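Local coordinates for sensor protein (Shewanella oneidensis, PDB 3LIC) that probably senses an extracellular signal through its PDC-fold domain and relays it across the membrane to its own histidine kinase region, at residues D109-D112 with N117-W120; K80-T83 with K87-F90; G38-I43 with G161-D166. All blocks are in the same frame, centred on the assembly; numbering follows the deposited sequence.

Interaction 1. Residues D109-D112 with N117-W120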
# COMPACT_ATOMS: atom_id res chain seq x y z
N ASP A 109 0.34 -0.83 -24.16
CA ASP A 109 1.56 -1.61 -24.03
C ASP A 109 1.70 -2.30 -22.71
O ASP A 109 2.78 -2.85 -22.44
CB ASP A 109 2.80 -0.73 -24.26
CG ASP A 109 2.72 0.02 -25.61
OD1 ASP A 109 2.15 -0.50 -26.59
OD2 ASP A 109 3.19 1.15 -25.67
N GLY A 110 0.65 -2.26 -21.87
CA GLY A 110 0.83 -2.79 -20.54
C GLY A 110 -0.14 -3.94 -20.28
O GLY A 110 0.27 -5.10 -20.10
N TYR A 111 -1.43 -3.62 -20.19
CA TYR A 111 -2.39 -4.68 -19.96
C TYR A 111 -3.77 -4.11 -20.05
O TYR A 111 -3.96 -2.88 -20.06
CB TYR A 111 -2.14 -5.42 -18.64
CG TYR A 111 -2.02 -4.55 -17.39
CD1 TYR A 111 -3.15 -3.87 -16.85
CD2 TYR A 111 -0.81 -4.41 -16.73
CE1 TYR A 111 -3.04 -3.08 -15.68
CE2 TYR A 111 -0.71 -3.66 -15.54
CZ TYR A 111 -1.83 -2.99 -15.04
OH TYR A 111 -1.71 -2.24 -13.85
N ASP A 112 -4.74 -4.99 -20.19
CA ASP A 112 -6.12 -4.55 -20.28
C ASP A 112 -6.60 -4.34 -18.87
O ASP A 112 -7.02 -5.30 -18.18
CB ASP A 112 -6.95 -5.62 -20.98
CG ASP A 112 -8.39 -5.26 -21.04
OD1 ASP A 112 -8.80 -4.17 -20.59
OD2 ASP A 112 -9.15 -6.06 -21.56
N ASN A 117 -8.96 -8.39 -13.72
CA ASN A 117 -7.85 -8.87 -12.93
C ASN A 117 -7.23 -7.76 -12.18
O ASN A 117 -6.29 -7.98 -11.44
CB ASN A 117 -6.80 -9.54 -13.82
CG ASN A 117 -7.30 -10.86 -14.38
OD1 ASN A 117 -7.41 -11.01 -15.60
ND2 ASN A 117 -7.65 -11.81 -13.49
N TRP A 118 -7.74 -6.55 -12.37
CA TRP A 118 -7.07 -5.39 -11.83
C TRP A 118 -7.98 -4.63 -10.83
O TRP A 118 -8.79 -3.78 -11.23
CB TRP A 118 -6.55 -4.53 -13.01
CG TRP A 118 -5.53 -5.34 -13.88
CD1 TRP A 118 -5.78 -6.01 -15.04
CD2 TRP A 118 -4.14 -5.55 -13.58
NE1 TRP A 118 -4.60 -6.66 -15.51
CE2 TRP A 118 -3.60 -6.42 -14.60
CE3 TRP A 118 -3.33 -5.21 -12.50
CZ2 TRP A 118 -2.27 -6.84 -14.60
CZ3 TRP A 118 -1.99 -5.61 -12.50
CH2 TRP A 118 -1.46 -6.39 -13.58
N ASP A 119 -7.82 -4.94 -9.53
CA ASP A 119 -8.54 -4.27 -8.42
C ASP A 119 -8.60 -2.79 -8.61
O ASP A 119 -9.69 -2.16 -8.51
CB ASP A 119 -7.79 -4.49 -7.09
CG ASP A 119 -8.47 -5.51 -6.20
OD1 ASP A 119 -9.36 -6.21 -6.78
OD2 ASP A 119 -8.12 -5.55 -4.97
N TRP A 120 -7.42 -2.21 -8.87
CA TRP A 120 -7.33 -0.76 -8.92
C TRP A 120 -8.24 -0.06 -9.92
O TRP A 120 -8.50 1.13 -9.79
CB TRP A 120 -5.88 -0.31 -9.13
CG TRP A 120 -5.28 -0.57 -10.48
CD1 TRP A 120 -4.35 -1.57 -10.82
CD2 TRP A 120 -5.42 0.25 -11.64
NE1 TRP A 120 -3.96 -1.43 -12.12
CE2 TRP A 120 -4.61 -0.34 -12.67
CE3 TRP A 120 -6.15 1.44 -11.92
CZ2 TRP A 120 -4.47 0.23 -13.94
CZ3 TRP A 120 -6.06 2.01 -13.24
CH2 TRP A 120 -5.20 1.40 -14.23
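Tyr-111 and Trp-118 lie flat against each other, and Trp-120 meets the tip of the tyrosine. The stack is the tight part of the contact. The phenol ring lies over the six-membered ring of Trp-118, with centroids 3.6 Å apart and planes only 3° from parallel. Tyr-111 CD1 reaches beyond it toward the pyrrole side, 3.4 Å from Trp-118 NE1. The first torsion of Tyr-111 (chi1 52°) sets CG between the backbone N and the carbonyl carbon, which turns the ring to Trp-118.

The tyrosine hydroxyl has two partners. Trp-120 NE1 donates a 3.0 Å hydrogen bond to Tyr-111 OH, with an angle of 150° at the hydrogen. The oxygen lies close to the indole plane, at the ring edge. Tyr-111 OH also bonds to Asp-138 OD1, and probably gives its own proton there. Together these bonds and the stack fix the turn of the ring.

The other end is looser. Asp-112 touches Trp-118 through its carbonyl, with Asp-112 O 3.4 Å from Trp-118 CD1. Its carboxylate instead bonds Thr-114.

Trp-118 is the N-cap residue of helix 119-122. Tyr-111 belongs to the loop after helix 106-109, so the stack closes that loop onto the helix start. The buried Trp-120 in turn packs on Val-162 and Thr-164 of strand 161-168.

Interaction 2. Residues K80-T83 with K87-F90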
# COMPACT_ATOMS: atom_id res chain seq x y z
N LYS A 80 -12.33 5.01 -18.99
CA LYS A 80 -13.27 3.97 -19.43
C LYS A 80 -13.04 3.60 -20.91
O LYS A 80 -12.67 4.45 -21.71
CB LYS A 80 -14.69 4.47 -19.31
CG LYS A 80 -15.49 3.91 -18.20
CD LYS A 80 -16.95 4.40 -18.37
CE LYS A 80 -17.92 3.63 -17.48
NZ LYS A 80 -17.86 4.13 -16.08
N PRO A 81 -13.30 2.34 -21.28
CA PRO A 81 -13.20 1.89 -22.68
C PRO A 81 -13.98 2.84 -23.63
O PRO A 81 -15.15 3.09 -23.38
CB PRO A 81 -13.89 0.52 -22.66
CG PRO A 81 -13.85 0.06 -21.22
CD PRO A 81 -13.95 1.33 -20.41
N ASN A 82 -13.33 3.38 -24.66
CA ASN A 82 -14.06 4.15 -25.69
C ASN A 82 -14.50 5.56 -25.32
O ASN A 82 -15.35 6.15 -26.01
CB ASN A 82 -15.29 3.37 -26.20
CG ASN A 82 -14.89 2.13 -26.95
OD1 ASN A 82 -15.23 1.02 -26.56
ND2 ASN A 82 -14.07 2.33 -27.94
N THR A 83 -13.92 6.09 -24.24
CA THR A 83 -14.09 7.49 -23.89
C THR A 83 -13.78 8.35 -25.10
O THR A 83 -14.52 9.26 -25.40
CB THR A 83 -13.15 7.89 -22.74
OG1 THR A 83 -13.41 7.05 -21.62
CG2 THR A 83 -13.40 9.28 -22.32
N LYS A 87 -9.63 4.89 -29.87
CA LYS A 87 -8.94 4.26 -28.75
C LYS A 87 -9.91 3.49 -27.85
O LYS A 87 -10.88 4.06 -27.32
CB LYS A 87 -8.26 5.32 -27.89
CG LYS A 87 -6.77 5.30 -28.02
CD LYS A 87 -6.15 6.34 -27.13
CE LYS A 87 -6.78 7.69 -27.32
NZ LYS A 87 -5.75 8.74 -27.10
N LYS A 88 -9.65 2.21 -27.63
CA LYS A 88 -10.47 1.53 -26.68
C LYS A 88 -9.98 1.84 -25.25
O LYS A 88 -10.74 2.41 -24.43
CB LYS A 88 -10.49 0.04 -26.95
CG LYS A 88 -11.69 -0.68 -26.32
CD LYS A 88 -11.97 -1.95 -27.11
CE LYS A 88 -12.67 -3.00 -26.28
NZ LYS A 88 -11.97 -3.20 -25.03
N LEU A 89 -8.72 1.48 -25.00
CA LEU A 89 -8.09 1.53 -23.69
C LEU A 89 -7.11 2.67 -23.76
O LEU A 89 -6.42 2.85 -24.77
CB LEU A 89 -7.34 0.21 -23.37
CG LEU A 89 -8.22 -1.07 -23.22
CD1 LEU A 89 -7.36 -2.21 -22.78
CD2 LEU A 89 -9.41 -0.89 -22.23
N PHE A 90 -7.05 3.48 -22.71
CA PHE A 90 -6.06 4.54 -22.72
C PHE A 90 -5.69 4.81 -21.28
O PHE A 90 -6.53 5.18 -20.49
CB PHE A 90 -6.63 5.80 -23.43
CG PHE A 90 -5.68 7.04 -23.45
CD1 PHE A 90 -4.36 6.94 -23.89
CD2 PHE A 90 -6.16 8.31 -23.13
CE1 PHE A 90 -3.50 8.05 -23.93
CE2 PHE A 90 -5.34 9.46 -23.18
CZ PHE A 90 -3.99 9.32 -23.56
O HOH W 1 -10.30 4.63 -22.75
O HOH W 2 -13.33 4.45 -29.23
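A type II beta turn, Lys-80 to Thr-83, is held against residues 87-90 in the connection between two neighbouring antiparallel strands, 74-79 and 92-96. Pro-81 and Asn-82 take the two central places of the turn. Asn-82 has a positive phi (76°), as the third position of this turn type requires. Two groups of Thr-83 close the turn on Lys-80 O. Thr-83 N lies 3.3 Å from Lys-80 O, and Thr-83 OG1 makes a shorter bond of 2.7 Å to Lys-80 O. Both come from the same face of the carbonyl plane.

The direct link across is Asn-82 N to Lys-88 O, a hydrogen bond of 2.8 Å. It lies in the carbonyl plane, on a lone pair. The same oxygen is approached by a CA-H group, with Pro-81 CA 3.1 Å from Lys-88 O. One water bridges the two carbonyls, 2.6 Å from Lys-80 O and also bonded to Lys-88 O. A second water accepts from Asn-82 ND2 at 2.6 Å and donates to Lys-87 O.

Side chains meet loosely. Asn-82 CG sits beside its backbone N (chi1 -66°), which carries the amide across toward the Lys-88 chain and the second water. Asn-82 OD1 is 3.9 Å from Lys-88 CG. The other two lysines find partners beyond the contact: Lys-80 NZ bonds Tyr-159 O and Lys-87 NZ bonds Asn-53. Lys-87 NZ also sits over the face of the Phe-90 ring.

The contact lies at the surface, and backbone and water bonds carry most of it. Proline suits the second position of a type II turn, and asparagine, after glycine, readily accepts the positive phi of the third. Here the turn lies in the long connection of a hairpin between two inner strands of the PDC-fold sheet.

Interaction 3. Residues G38-I43 with G161-D166; sequences GLSDFI and GVTTVD. With EDO (1,2-ethanediol), chain B.
Thr-163 holds OG1 between its backbone N and carbonyl carbon (chi1 70°), and Ser-40 sets OG beside its own backbone N (chi1 -72°), which brings the two hydroxyls together. Thr-163 OG1 donates to Ser-40 OG at 2.8 Å. Ser-40 OG is also bonded to Val-151 O, so the chain of bonds runs from one strand through the helix to the next strand.

Around this buried polar pair the packing is apolar. Ile-43 CD1 and Thr-163 CG2 meet tip to tip at 3.6 Å. Leu-39 CD2 lies 3.9 Å from Thr-163 CB. A valine in place of Thr-163 would lack the hydroxyl, and Ser-40 OG would probably lose its donor within a buried interface.

The axes of these helix and strand segments run roughly antiparallel, at 153°, and come within 8.1 Å. The Thr-164 side chain leaves the strand on the other face, where 1,2-ethanediol is bound. Thr-164 OG1 donates to O1 of the diol at 2.6 Å, and the diol O2 donates to Asp-166 OD1 at 2.6 Å. Tyr-136 also bonds the diol, probably from the crystallisation liquor. A long N-terminal helix on one face of an antiparallel sheet, with a small molecule on the other, is consistent with the PDC fold and its ligand pocket.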
# COMPACT_ATOMS: atom_id res chain seq x y z
N GLY A 38 -6.97 15.01 -5.16
CA GLY A 38 -6.83 16.37 -5.70
C GLY A 38 -6.77 16.22 -7.24
O GLY A 38 -7.47 16.93 -7.98
N LEU A 39 -6.00 15.24 -7.73
CA LEU A 39 -5.87 15.10 -9.18
C LEU A 39 -7.21 14.71 -9.84
O LEU A 39 -7.60 15.33 -10.86
CB LEU A 39 -4.70 14.19 -9.60
CG LEU A 39 -4.57 13.94 -11.10
CD1 LEU A 39 -4.34 15.26 -11.88
CD2 LEU A 39 -3.39 12.93 -11.35
N SER A 40 -7.92 13.74 -9.27
CA SER A 40 -9.24 13.43 -9.85
C SER A 40 -10.23 14.60 -9.77
O SER A 40 -11.04 14.80 -10.63
CB SER A 40 -9.86 12.18 -9.23
OG SER A 40 -9.13 11.04 -9.71
N ASP A 41 -10.15 15.37 -8.71
CA ASP A 41 -10.95 16.56 -8.51
C ASP A 41 -10.64 17.58 -9.63
O ASP A 41 -11.55 18.03 -10.32
CB ASP A 41 -10.63 17.12 -7.10
CG ASP A 41 -11.79 17.85 -6.48
OD1 ASP A 41 -11.62 18.90 -5.83
OD2 ASP A 41 -12.90 17.38 -6.65
N PHE A 42 -9.36 17.91 -9.86
CA PHE A 42 -9.00 18.85 -10.95
C PHE A 42 -9.52 18.38 -12.32
O PHE A 42 -10.15 19.17 -13.08
CB PHE A 42 -7.46 19.16 -11.08
CG PHE A 42 -6.71 19.43 -9.70
CD1 PHE A 42 -7.42 19.87 -8.53
CD2 PHE A 42 -5.31 19.24 -9.59
CE1 PHE A 42 -6.78 20.09 -7.26
CE2 PHE A 42 -4.64 19.48 -8.33
CZ PHE A 42 -5.38 19.93 -7.16
N ILE A 43 -9.24 17.11 -12.66
CA ILE A 43 -9.71 16.58 -13.93
C ILE A 43 -11.20 16.67 -14.03
O ILE A 43 -11.72 17.19 -15.00
CB ILE A 43 -9.30 15.14 -14.11
CG1 ILE A 43 -7.77 15.07 -14.12
CG2 ILE A 43 -9.91 14.60 -15.39
CD1 ILE A 43 -7.17 13.72 -14.46
N GLY A 161 -13.21 7.84 -15.68
CA GLY A 161 -11.98 7.14 -15.35
C GLY A 161 -11.52 7.17 -13.91
O GLY A 161 -12.22 7.62 -13.03
N VAL A 162 -10.29 6.74 -13.65
CA VAL A 162 -9.64 6.96 -12.33
C VAL A 162 -8.21 7.53 -12.49
O VAL A 162 -7.55 7.31 -13.52
CB VAL A 162 -9.55 5.62 -11.63
CG1 VAL A 162 -10.96 4.93 -11.53
CG2 VAL A 162 -8.59 4.67 -12.40
N THR A 163 -7.72 8.26 -11.50
CA THR A 163 -6.30 8.54 -11.38
C THR A 163 -5.81 7.75 -10.15
O THR A 163 -6.62 7.37 -9.30
CB THR A 163 -6.01 10.01 -11.22
OG1 THR A 163 -6.44 10.45 -9.93
CG2 THR A 163 -6.79 10.83 -12.27
N THR A 164 -4.52 7.47 -10.08
CA THR A 164 -4.03 6.50 -9.10
C THR A 164 -2.77 7.02 -8.52
O THR A 164 -2.14 7.89 -9.10
CB THR A 164 -3.70 5.10 -9.70
OG1 THR A 164 -2.61 5.21 -10.62
CG2 THR A 164 -4.94 4.41 -10.37
N VAL A 165 -2.38 6.48 -7.38
CA VAL A 165 -1.00 6.66 -6.90
C VAL A 165 -0.60 5.23 -6.48
O VAL A 165 -1.41 4.50 -5.87
CB VAL A 165 -0.88 7.72 -5.73
CG1 VAL A 165 0.52 7.88 -5.26
CG2 VAL A 165 -1.20 9.11 -6.24
N ASP A 166 0.61 4.81 -6.88
CA ASP A 166 1.20 3.52 -6.47
C ASP A 166 2.25 3.77 -5.40
O ASP A 166 3.08 4.71 -5.50
CB ASP A 166 1.89 2.80 -7.66
CG ASP A 166 0.94 2.48 -8.80
OD1 ASP A 166 1.42 2.27 -9.94
OD2 ASP A 166 -0.30 2.42 -8.54
C1 EDO B . -1.98 1.55 -11.57
O1 EDO B . -1.67 2.75 -10.83
C2 EDO B . -0.73 0.88 -12.14
O2 EDO B . 0.05 0.31 -11.07

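How the interactions relate
Strand 161-166 joins interactions 1 and 3. Interaction 3 covers one face with the long helix, and interaction 1 meets the other. There Trp-120 CE3 packs 3.6 Å from Thr-164 CG2, and Trp-120 CZ3 lies 3.8 Å from Val-162 CG2. The side chain of Trp-120 is also about 3 Å from the bound 1,2-ethanediol, so interactions 1 and 3 both border what may be a ligand pocket. Interaction 2 lies farther out, its centre about 13 Å from that of interaction 1. The two still touch, with Asp-112 OD1 3.3 Å from Leu-89 CD1. Interactions 2 and 3 make no direct touch, their nearest atoms being about 4 Å apart. In sequence, interactions 1 and 2 both fall between the helix and strand of interaction 3.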